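Local coordinates for protein putative adhesin (Komagataella phaffii, PDB 5FX8) that is a putative cell-wall adhesion protein that may mediate cell-cell interaction by binding other proteins, represented here by its N-terminal domain, at residues F173-P187 with E275-D288. Numbering follows the deposited sequence.
Sequences FGDITNIDISTVQTP and EVQNVVNVDLTTAD
One face of the Phe173 ring takes Leu284 CD1, a CH-pi contact 3.8 Å from the ring centroid, while the CG2 methyl of Thr286 sits at the ring edge near its plane. With CG anti to the backbone N (chi1 178°), the ring is set beside the Leu284 methyl, which lies over it toward the rim. Leu284 and Ile179 lie side by side, pointing the same way, with Leu284 CD2 4.0 Å from Ile179 CG1. Strands 176-186 and 275-286 run antiparallel at 168°, paired from Ile176 with Thr286 to Thr186 with Gln277. A classic beta bulge sets Thr177 and Asn178 both opposite Thr285: Thr177 N gives Thr285 O a nearly straight bond of 3.0 Å, Asn178 N a weak one. On the same face as Asn178, a water donates to Asp180 OD2 (2.6 Å) and Asp283 O and accepts from Thr285 OG1, tying the two strands together. Asp283 OD2 is hydrogen-bonded to Ser296 OG. Ile179, Val282 and Leu284 pack on Ile169 of strand 162-170 in the facing sheet, as in a beta sandwich. In their own five-stranded sheet of the second cohesin-like domain, 176-186 is the middle strand, bordered by 246-252, and 275-286 is followed by 294-304, outermost within this chain.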
ATOM      1  N   PHE C 173      31.132 -15.938  -7.569  1.00 38.90           N
ATOM      2  CA  PHE C 173      31.622 -14.971  -8.539  1.00 38.56           C
ATOM      3  C   PHE C 173      30.854 -13.669  -8.390  1.00 45.82           C
ATOM      4  O   PHE C 173      31.443 -12.606  -8.184  1.00 46.01           O
ATOM      5  CB  PHE C 173      31.455 -15.550  -9.945  1.00 37.16           C
ATOM      6  CG  PHE C 173      31.880 -14.637 -11.060  1.00 35.53           C
ATOM      7  CD1 PHE C 173      31.014 -13.701 -11.582  1.00 35.13           C
ATOM      8  CD2 PHE C 173      33.124 -14.769 -11.635  1.00 32.92           C
ATOM      9  CE1 PHE C 173      31.400 -12.891 -12.620  1.00 33.73           C
ATOM     10  CE2 PHE C 173      33.509 -13.959 -12.670  1.00 30.76           C
ATOM     11  CZ  PHE C 173      32.655 -13.023 -13.163  1.00 30.44           C
ATOM     12  N   GLY C 174      29.534 -13.752  -8.495  1.00 60.15           N
ATOM     13  CA  GLY C 174      28.643 -12.630  -8.304  1.00 52.66           C
ATOM     14  C   GLY C 174      27.851 -12.793  -7.013  1.00 56.47           C
ATOM     15  O   GLY C 174      28.316 -13.532  -6.165  1.00 64.36           O
ATOM     16  N   ASP C 175      26.712 -12.128  -6.784  1.00 62.44           N
ATOM     17  CA  ASP C 175      26.170 -11.000  -7.531  1.00 60.16           C
ATOM     18  C   ASP C 175      25.448 -11.539  -8.771  1.00 53.91           C
ATOM     19  O   ASP C 175      24.736 -10.809  -9.434  1.00 54.47           O
ATOM     20  CB  ASP C 175      27.304  -9.977  -7.823  1.00 69.81           C
ATOM     21  CG  ASP C 175      26.847  -8.723  -8.518  1.00 86.16           C
ATOM     22  OD1 ASP C 175      25.963  -8.780  -9.377  1.00 82.26           O
ATOM     23  OD2 ASP C 175      27.407  -7.649  -8.209  1.00 88.64           O
ATOM     24  N   ILE C 176      25.546 -12.844  -9.037  1.00 51.16           N
ATOM     25  CA  ILE C 176      25.036 -13.371 -10.302  1.00 47.33           C
ATOM     26  C   ILE C 176      23.517 -13.258 -10.359  1.00 41.91           C
ATOM     27  O   ILE C 176      22.804 -13.706  -9.452  1.00 37.30           O
ATOM     28  CB  ILE C 176      25.492 -14.821 -10.507  1.00 42.61           C
ATOM     29  CG1 ILE C 176      27.002 -14.886 -10.693  1.00 41.41           C
ATOM     30  CG2 ILE C 176      24.808 -15.403 -11.712  1.00 36.30           C
ATOM     31  CD1 ILE C 176      27.518 -16.275 -10.787  1.00 36.86           C
ATOM     32  N   THR C 177      23.017 -12.654 -11.444  1.00 41.34           N
ATOM     33  CA  THR C 177      21.585 -12.522 -11.702  1.00 36.27           C
ATOM     34  C   THR C 177      21.112 -13.246 -12.957  1.00 36.30           C
ATOM     35  O   THR C 177      19.984 -13.745 -12.972  1.00 36.24           O
ATOM     36  CB  THR C 177      21.181 -11.038 -11.815  1.00 35.64           C
ATOM     37  OG1 THR C 177      21.720 -10.468 -13.012  1.00 36.85           O
ATOM     38  CG2 THR C 177      21.709 -10.260 -10.631  1.00 39.98           C
ATOM     39  N   ASN C 178      21.932 -13.327 -14.002  1.00 31.37           N
ATOM     40  CA  ASN C 178      21.542 -14.042 -15.203  1.00 31.81           C
ATOM     41  C   ASN C 178      22.700 -14.885 -15.714  1.00 31.20           C
ATOM     42  O   ASN C 178      23.871 -14.542 -15.554  1.00 30.56           O
ATOM     43  CB  ASN C 178      21.056 -13.080 -16.282  1.00 31.68           C
ATOM     44  CG  ASN C 178      19.846 -12.316 -15.841  1.00 33.67           C
ATOM     45  OD1 ASN C 178      19.954 -11.367 -15.072  1.00 39.59           O
ATOM     46  ND2 ASN C 178      18.677 -12.732 -16.306  1.00 37.21           N
ATOM     47  N   ILE C 179      22.349 -16.010 -16.321  1.00 29.05           N
ATOM     48  CA  ILE C 179      23.314 -16.957 -16.842  1.00 26.30           C
ATOM     49  C   ILE C 179      22.874 -17.380 -18.230  1.00 26.82           C
ATOM     50  O   ILE C 179      21.765 -17.889 -18.403  1.00 23.42           O
ATOM     51  CB  ILE C 179      23.450 -18.189 -15.940  1.00 25.39           C
ATOM     52  CG1 ILE C 179      23.869 -17.759 -14.541  1.00 26.35           C
ATOM     53  CG2 ILE C 179      24.435 -19.145 -16.556  1.00 23.77           C
ATOM     54  CD1 ILE C 179      24.026 -18.891 -13.570  1.00 24.54           C
ATOM     55  N   ASP C 180      23.755 -17.187 -19.207  1.00 26.03           N
ATOM     56  CA  ASP C 180      23.555 -17.619 -20.582  1.00 25.89           C
ATOM     57  C   ASP C 180      24.591 -18.668 -20.966  1.00 26.21           C
ATOM     58  O   ASP C 180      25.788 -18.451 -20.791  1.00 28.06           O
ATOM     59  CB  ASP C 180      23.665 -16.435 -21.523  1.00 29.15           C
ATOM     60  CG  ASP C 180      22.744 -15.329 -21.148  1.00 33.18           C
ATOM     61  OD1 ASP C 180      21.547 -15.620 -20.946  1.00 33.31           O
ATOM     62  OD2 ASP C 180      23.209 -14.176 -21.038  1.00 32.57           O
ATOM     63  N   ILE C 181      24.140 -19.780 -21.532  1.00 26.08           N
ATOM     64  CA  ILE C 181      25.012 -20.887 -21.899  1.00 24.50           C
ATOM     65  C   ILE C 181      24.687 -21.337 -23.316  1.00 24.22           C
ATOM     66  O   ILE C 181      23.516 -21.466 -23.681  1.00 27.17           O
ATOM     67  CB  ILE C 181      24.859 -22.056 -20.905  1.00 25.32           C
ATOM     68  CG1 ILE C 181      25.304 -21.631 -19.516  1.00 25.17           C
ATOM     69  CG2 ILE C 181      25.682 -23.222 -21.320  1.00 25.12           C
ATOM     70  CD1 ILE C 181      24.643 -22.396 -18.445  1.00 22.89           C
ATOM     71  N   SER C 182      25.716 -21.575 -24.117  1.00 27.11           N
ATOM     72  CA  SER C 182      25.547 -22.268 -25.388  1.00 25.68           C
ATOM     73  C   SER C 182      26.718 -23.217 -25.615  1.00 27.98           C
ATOM     74  O   SER C 182      27.861 -22.878 -25.310  1.00 28.38           O
ATOM     75  CB  SER C 182      25.447 -21.291 -26.539  1.00 24.88           C
ATOM     76  OG  SER C 182      26.650 -20.569 -26.621  1.00 31.24           O
ATOM     77  N   THR C 183      26.425 -24.401 -26.150  1.00 28.37           N
ATOM     78  CA  THR C 183      27.412 -25.419 -26.481  1.00 26.76           C
ATOM     79  C   THR C 183      27.313 -25.748 -27.960  1.00 27.31           C
ATOM     80  O   THR C 183      26.211 -25.878 -28.486  1.00 29.70           O
ATOM     81  CB  THR C 183      27.176 -26.720 -25.695  1.00 33.30           C
ATOM     82  OG1 THR C 183      26.754 -26.418 -24.369  1.00 48.17           O
ATOM     83  CG2 THR C 183      28.445 -27.542 -25.600  1.00 31.96           C
ATOM     84  N   VAL C 184      28.458 -25.901 -28.625  1.00 26.88           N
ATOM     85  CA  VAL C 184      28.518 -26.515 -29.946  1.00 27.39           C
ATOM     86  C   VAL C 184      29.549 -27.639 -29.929  1.00 27.17           C
ATOM     87  O   VAL C 184      30.611 -27.516 -29.314  1.00 26.97           O
ATOM     88  CB  VAL C 184      28.841 -25.479 -31.036  1.00 26.45           C
ATOM     89  CG1 VAL C 184      28.006 -24.322 -30.878  1.00 28.26           C
ATOM     90  CG2 VAL C 184      30.243 -25.064 -30.996  1.00 28.99           C
ATOM     91  N   GLN C 185      29.237 -28.741 -30.599  1.00 26.47           N
ATOM     92  CA  GLN C 185      30.164 -29.856 -30.615  1.00 27.49           C
ATOM     93  C   GLN C 185      30.011 -30.669 -31.901  1.00 29.37           C
ATOM     94  O   GLN C 185      28.917 -30.769 -32.458  1.00 29.14           O
ATOM     95  CB  GLN C 185      29.954 -30.731 -29.384  1.00 27.50           C
ATOM     96  CG  GLN C 185      29.661 -32.135 -29.709  1.00 28.38           C
ATOM     97  CD  GLN C 185      29.675 -33.030 -28.524  1.00 27.23           C
ATOM     98  OE1 GLN C 185      29.510 -34.233 -28.663  1.00 29.30           O
ATOM     99  NE2 GLN C 185      29.868 -32.467 -27.346  1.00 26.27           N
ATOM    100  N   THR C 186      31.127 -31.217 -32.381  1.00 32.34           N
ATOM    101  CA  THR C 186      31.130 -32.181 -33.483  1.00 36.28           C
ATOM    102  C   THR C 186      32.033 -33.303 -33.056  1.00 29.60           C
ATOM    103  O   THR C 186      33.089 -33.046 -32.501  1.00 30.80           O
ATOM    104  CB  THR C 186      31.659 -31.595 -34.814  1.00 33.70           C
ATOM    105  OG1 THR C 186      33.027 -31.211 -34.642  1.00 39.76           O
ATOM    106  CG2 THR C 186      30.879 -30.397 -35.227  1.00 30.14           C
ATOM    107  N   PRO C 187      31.656 -34.551 -33.343  1.00 32.60           N
ATOM    108  CA  PRO C 187      30.492 -34.999 -34.095  1.00 31.66           C
ATOM    109  C   PRO C 187      29.317 -35.493 -33.268  1.00 33.56           C
ATOM    110  O   PRO C 187      28.413 -36.077 -33.863  1.00 40.30           O
ATOM    111  CB  PRO C 187      31.052 -36.171 -34.870  1.00 35.01           C
ATOM    112  CG  PRO C 187      31.940 -36.803 -33.875  1.00 30.74           C
ATOM    113  CD  PRO C 187      32.604 -35.660 -33.153  1.00 31.07           C
ATOM    114  N   GLU C 275      37.474 -38.787 -30.309  1.00 27.87           N
ATOM    115  CA  GLU C 275      37.816 -37.436 -29.918  1.00 27.54           C
ATOM    116  C   GLU C 275      36.643 -36.551 -30.319  1.00 29.43           C
ATOM    117  O   GLU C 275      35.959 -36.824 -31.311  1.00 26.12           O
ATOM    118  CB  GLU C 275      39.132 -37.008 -30.584  1.00 30.33           C
ATOM    119  CG  GLU C 275      39.504 -35.534 -30.441  1.00 41.61           C
ATOM    120  CD  GLU C 275      40.698 -35.127 -31.319  1.00 47.76           C
ATOM    121  OE1 GLU C 275      40.902 -35.753 -32.379  1.00 48.30           O
ATOM    122  OE2 GLU C 275      41.440 -34.187 -30.949  1.00 49.67           O
ATOM    123  N   VAL C 276      36.401 -35.504 -29.527  1.00 26.28           N
ATOM    124  CA  VAL C 276      35.237 -34.632 -29.679  1.00 28.71           C
ATOM    125  C   VAL C 276      35.656 -33.188 -29.416  1.00 27.95           C
ATOM    126  O   VAL C 276      36.208 -32.886 -28.355  1.00 28.69           O
ATOM    127  CB  VAL C 276      34.100 -35.057 -28.724  1.00 26.06           C
ATOM    128  CG1 VAL C 276      33.202 -33.903 -28.388  1.00 27.58           C
ATOM    129  CG2 VAL C 276      33.283 -36.111 -29.351  1.00 27.75           C
ATOM    130  N   GLN C 277      35.384 -32.293 -30.369  1.00 27.53           N
ATOM    131  CA  GLN C 277      35.569 -30.860 -30.151  1.00 28.11           C
ATOM    132  C   GLN C 277      34.314 -30.291 -29.501  1.00 26.80           C
ATOM    133  O   GLN C 277      33.196 -30.616 -29.911  1.00 25.24           O
ATOM    134  CB  GLN C 277      35.867 -30.129 -31.458  1.00 29.13           C
ATOM    135  CG  GLN C 277      37.008 -30.727 -32.257  1.00 31.77           C
ATOM    136  CD  GLN C 277      38.331 -30.675 -31.513  1.00 41.02           C
ATOM    137  OE1 GLN C 277      38.766 -29.604 -31.068  1.00 36.33           O
ATOM    138  NE2 GLN C 277      38.975 -31.837 -31.357  1.00 38.06           N
ATOM    139  N   ASN C 278      34.501 -29.469 -28.469  1.00 27.22           N
ATOM    140  CA  ASN C 278      33.380 -28.936 -27.708  1.00 26.85           C
ATOM    141  C   ASN C 278      33.722 -27.571 -27.150  1.00 26.41           C
ATOM    142  O   ASN C 278      34.731 -27.426 -26.458  1.00 30.04           O
ATOM    143  CB  ASN C 278      33.003 -29.853 -26.554  1.00 23.75           C
ATOM    144  CG  ASN C 278      31.862 -29.300 -25.735  1.00 24.37           C
ATOM    145  OD1 ASN C 278      32.029 -28.360 -24.971  1.00 25.59           O
ATOM    146  ND2 ASN C 278      30.698 -29.880 -25.895  1.00 24.32           N
ATOM    147  N   VAL C 279      32.861 -26.594 -27.393  1.00 24.99           N
ATOM    148  CA  VAL C 279      33.009 -25.281 -26.785  1.00 27.25           C
ATOM    149  C   VAL C 279      31.751 -24.964 -25.995  1.00 28.49           C
ATOM    150  O   VAL C 279      30.656 -25.400 -26.352  1.00 27.52           O
ATOM    151  CB  VAL C 279      33.288 -24.202 -27.837  1.00 24.44           C
ATOM    152  CG1 VAL C 279      32.135 -24.100 -28.754  1.00 26.98           C
ATOM    153  CG2 VAL C 279      33.531 -22.887 -27.174  1.00 32.19           C
ATOM    154  N   VAL C 280      31.920 -24.240 -24.896  1.00 26.11           N
ATOM    155  CA  VAL C 280      30.823 -23.762 -24.081  1.00 25.63           C
ATOM    156  C   VAL C 280      31.083 -22.296 -23.814  1.00 27.76           C
ATOM    157  O   VAL C 280      32.036 -21.953 -23.112  1.00 28.19           O
ATOM    158  CB  VAL C 280      30.688 -24.521 -22.765  1.00 25.82           C
ATOM    159  CG1 VAL C 280      29.682 -23.834 -21.908  1.00 27.51           C
ATOM    160  CG2 VAL C 280      30.235 -25.898 -23.020  1.00 27.76           C
ATOM    161  N   ASN C 281      30.241 -21.430 -24.356  1.00 29.39           N
ATOM    162  CA  ASN C 281      30.287 -20.015 -24.027  1.00 28.77           C
ATOM    163  C   ASN C 281      29.348 -19.752 -22.860  1.00 28.56           C
ATOM    164  O   ASN C 281      28.189 -20.158 -22.891  1.00 30.00           O
ATOM    165  CB  ASN C 281      29.886 -19.182 -25.235  1.00 30.00           C
ATOM    166  CG  ASN C 281      30.618 -19.593 -26.476  1.00 34.88           C
ATOM    167  OD1 ASN C 281      30.238 -20.550 -27.152  1.00 34.40           O
ATOM    168  ND2 ASN C 281      31.683 -18.874 -26.789  1.00 42.09           N
ATOM    169  N   VAL C 282      29.851 -19.095 -21.829  1.00 28.85           N
ATOM    170  CA  VAL C 282      29.066 -18.762 -20.650  1.00 28.90           C
ATOM    171  C   VAL C 282      29.158 -17.263 -20.445  1.00 28.89           C
ATOM    172  O   VAL C 282      30.259 -16.726 -20.300  1.00 33.67           O
ATOM    173  CB  VAL C 282      29.557 -19.514 -19.407  1.00 27.94           C
ATOM    174  CG1 VAL C 282      28.851 -18.998 -18.180  1.00 27.32           C
ATOM    175  CG2 VAL C 282      29.311 -20.983 -19.576  1.00 26.09           C
ATOM    176  N   ASP C 283      28.019 -16.583 -20.454  1.00 30.09           N
ATOM    177  CA  ASP C 283      27.965 -15.150 -20.198  1.00 31.70           C
ATOM    178  C   ASP C 283      27.251 -14.920 -18.878  1.00 31.56           C
ATOM    179  O   ASP C 283      26.123 -15.381 -18.698  1.00 32.68           O
ATOM    180  CB  ASP C 283      27.252 -14.424 -21.329  1.00 32.79           C
ATOM    181  CG  ASP C 283      27.928 -14.634 -22.650  1.00 39.47           C
ATOM    182  OD1 ASP C 283      27.750 -15.719 -23.253  1.00 46.28           O
ATOM    183  OD2 ASP C 283      28.652 -13.718 -23.078  1.00 40.27           O
ATOM    184  N   LEU C 284      27.910 -14.245 -17.952  1.00 29.91           N
ATOM    185  CA  LEU C 284      27.341 -13.989 -16.642  1.00 31.18           C
ATOM    186  C   LEU C 284      26.949 -12.528 -16.555  1.00 35.39           C
ATOM    187  O   LEU C 284      27.729 -11.650 -16.926  1.00 35.53           O
ATOM    188  CB  LEU C 284      28.332 -14.319 -15.531  1.00 32.80           C
ATOM    189  CG  LEU C 284      28.824 -15.745 -15.405  1.00 29.34           C
ATOM    190  CD1 LEU C 284      29.735 -15.778 -14.252  1.00 29.49           C
ATOM    191  CD2 LEU C 284      27.685 -16.673 -15.160  1.00 28.68           C
ATOM    192  N   THR C 285      25.742 -12.272 -16.080  1.00 38.40           N
ATOM    193  CA  THR C 285      25.316 -10.919 -15.776  1.00 38.09           C
ATOM    194  C   THR C 285      25.368 -10.721 -14.272  1.00 42.24           C
ATOM    195  O   THR C 285      24.843 -11.533 -13.507  1.00 38.87           O
ATOM    196  CB  THR C 285      23.916 -10.652 -16.299  1.00 36.85           C
ATOM    197  OG1 THR C 285      23.953 -10.638 -17.725  1.00 38.47           O
ATOM    198  CG2 THR C 285      23.421  -9.326 -15.786  1.00 39.01           C
ATOM    199  N   THR C 286      26.016  -9.643 -13.857  1.00 47.78           N
ATOM    200  CA  THR C 286      26.256  -9.401 -12.444  1.00 56.31           C
ATOM    201  C   THR C 286      25.957  -7.935 -12.143  1.00 62.58           C
ATOM    202  O   THR C 286      26.423  -7.048 -12.854  1.00 68.58           O
ATOM    203  CB  THR C 286      27.686  -9.805 -12.081  1.00 56.74           C
ATOM    204  OG1 THR C 286      28.569  -9.417 -13.131  1.00 57.56           O
ATOM    205  CG2 THR C 286      27.765 -11.298 -11.928  1.00 62.75           C
ATOM    206  N   ALA C 287      25.154  -7.708 -11.099  1.00 66.88           N
ATOM    207  CA  ALA C 287      24.673  -6.380 -10.708  1.00 76.75           C
ATOM    208  C   ALA C 287      25.770  -5.328 -10.559  1.00 79.10           C
ATOM    209  O   ALA C 287      26.940  -5.660 -10.348  1.00 83.70           O
ATOM    210  CB  ALA C 287      23.894  -6.488  -9.395  1.00 77.37           C
ATOM    211  N   ASP C 288      25.385  -4.054 -10.632  1.00 82.20           N
ATOM    212  CA  ASP C 288      26.319  -2.929 -10.701  1.00 79.52           C
ATOM    213  C   ASP C 288      27.188  -3.066 -11.937  1.00 74.12           C
ATOM    214  O   ASP C 288      26.689  -2.942 -13.052  1.00 73.32           O
ATOM    215  CB  ASP C 288      27.189  -2.832  -9.445  1.00 78.46           C
ATOM    216  CG  ASP C 288      26.385  -2.929  -8.182  1.00 75.04           C
ATOM    217  OD1 ASP C 288      25.201  -2.542  -8.202  1.00 78.98           O
ATOM    218  OD2 ASP C 288      26.930  -3.403  -7.170  1.00 77.64           O
TER
HETATM  219  O   HOH W   1      23.888 -13.369 -18.672  1.00 29.70           O